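Local coordinates for protein F420-reducing hydrogenase, subunit beta (Methanothermobacter marburgensis, PDB 4OMF) that probably carries electrons through its iron-sulfur cluster to FAD and on to coenzyme F420 as the beta subunit of the F420-reducing hydrogenase, at residues 170-174 and 175-179. Sequence-based numbering, arbitrary orientation.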
# COMPACT_ATOMS: atom_id res chain seq x y z
N VAL C 170 37.83 -12.58 -14.17
CA VAL C 170 36.98 -12.49 -15.35
C VAL C 170 37.75 -12.98 -16.56
O VAL C 170 38.89 -12.62 -16.77
CB VAL C 170 36.42 -11.05 -15.58
CG1 VAL C 170 35.77 -10.50 -14.31
CG2 VAL C 170 37.47 -10.11 -16.03
N TYR C 171 37.12 -13.87 -17.31
CA TYR C 171 37.68 -14.40 -18.54
C TYR C 171 37.03 -13.71 -19.75
O TYR C 171 35.80 -13.69 -19.86
CB TYR C 171 37.46 -15.90 -18.61
CG TYR C 171 38.21 -16.62 -17.51
CD1 TYR C 171 39.48 -17.12 -17.73
CD2 TYR C 171 37.65 -16.78 -16.25
CE1 TYR C 171 40.18 -17.77 -16.73
CE2 TYR C 171 38.34 -17.43 -15.24
CZ TYR C 171 39.60 -17.92 -15.49
OH TYR C 171 40.29 -18.58 -14.48
N THR C 172 37.85 -13.14 -20.62
CA THR C 172 37.33 -12.56 -21.86
C THR C 172 37.73 -13.44 -23.03
O THR C 172 38.29 -14.52 -22.83
CB THR C 172 37.82 -11.12 -22.07
OG1 THR C 172 39.23 -11.12 -22.36
CG2 THR C 172 37.56 -10.26 -20.86
N GLN C 173 37.46 -13.01 -24.27
CA GLN C 173 37.71 -13.90 -25.40
C GLN C 173 39.19 -14.29 -25.53
O GLN C 173 39.51 -15.34 -26.10
CB GLN C 173 37.22 -13.29 -26.72
CG GLN C 173 37.65 -11.87 -27.01
CD GLN C 173 37.04 -11.38 -28.34
OE1 GLN C 173 36.09 -11.99 -28.86
NE2 GLN C 173 37.59 -10.30 -28.88
N ASP C 174 40.08 -13.48 -24.97
CA ASP C 174 41.51 -13.80 -25.03
C ASP C 174 42.35 -13.32 -23.84
O ASP C 174 43.57 -13.21 -23.95
CB ASP C 174 42.10 -13.21 -26.31
CG ASP C 174 42.11 -11.69 -26.31
OD1 ASP C 174 41.57 -11.08 -25.35
OD2 ASP C 174 42.65 -11.11 -27.28
N ASP C 175 41.71 -13.04 -22.71
CA ASP C 175 42.40 -12.40 -21.59
C ASP C 175 41.82 -12.83 -20.24
O ASP C 175 40.62 -13.06 -20.13
CB ASP C 175 42.30 -10.88 -21.74
CG ASP C 175 43.39 -10.14 -21.01
OD1 ASP C 175 44.10 -10.77 -20.19
OD2 ASP C 175 43.55 -8.92 -21.27
N VAL C 176 42.67 -12.93 -19.22
CA VAL C 176 42.21 -13.24 -17.86
C VAL C 176 42.51 -12.05 -16.97
O VAL C 176 43.67 -11.67 -16.81
CB VAL C 176 42.89 -14.51 -17.30
CG1 VAL C 176 42.38 -14.83 -15.89
CG2 VAL C 176 42.67 -15.71 -18.24
N LEU C 177 41.48 -11.44 -16.41
CA LEU C 177 41.65 -10.23 -15.60
C LEU C 177 41.26 -10.50 -14.16
O LEU C 177 40.28 -11.22 -13.91
CB LEU C 177 40.79 -9.08 -16.16
CG LEU C 177 40.97 -8.78 -17.64
CD1 LEU C 177 39.89 -7.85 -18.14
CD2 LEU C 177 42.34 -8.16 -17.85
N THR C 178 41.98 -9.93 -13.21
CA THR C 178 41.64 -10.21 -11.81
C THR C 178 41.69 -8.97 -10.92
O THR C 178 42.34 -7.96 -11.24
CB THR C 178 42.59 -11.27 -11.19
OG1 THR C 178 43.92 -10.75 -11.13
CG2 THR C 178 42.60 -12.56 -12.01
N LEU C 179 41.00 -9.09 -9.79
CA LEU C 179 41.01 -8.13 -8.70
C LEU C 179 41.27 -8.91 -7.42
O LEU C 179 40.80 -10.04 -7.28
CB LEU C 179 39.67 -7.39 -8.57
CG LEU C 179 39.22 -6.40 -9.63
CD1 LEU C 179 37.79 -5.95 -9.34
CD2 LEU C 179 40.16 -5.20 -9.70
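A tight antiparallel beta hairpin joins strands 167-171 and 176-180 of the three-stranded sheet, with Q173 and D174 at the tip of the turn between T172 and D175. V170 and L177 form a hydrogen-bonded pair: V170 N donates to L177 O at 2.8 Å, and L177 N returns a bond of 2.9 Å to V170 O. One step nearer the turn, Y171 faces V176 as a non-hydrogen-bonded pair.

The two faces of the hairpin are packed differently. On that of V170 and L177, the side chains cross obliquely, and V170 CG2 presses on L177 CB at 3.5 Å, tight for two carbons. V170 CG1 stands anti to the carbonyl carbon (chi1 -51°), which leaves CG2 between N and C and turned to L177; L177 CD1 also reaches V170 CG2 at 3.9 Å. V170 packs further against I147 and L177 against V153, so that this face of the hairpin lies on helix 140-150 and the loop after it. On the other face, Y171 and V176 lie side by side and point the same way. Both methyls of V176 lie against the CD1-CE1 bond of the Y171 ring in an oblique approach, V176 CG2 being the nearer at 3.5 Å from Y171 CD1. V176 also touches W169, and backbone hydrogen bonds of Y171 with E159 and K160 link this middle strand to the start of strand 160-164.

T172 and D175 close the turn through a carbonyl gripped twice. T172 N donates to D175 O at 2.8 Å. With chi1 at 69°, T172 OG1 sits alongside D175, 3.1 Å from its CB, and its hydroxyl adds a longer 3.3 Å bond to D175 O, arriving tilted 29° from the carbonyl plane.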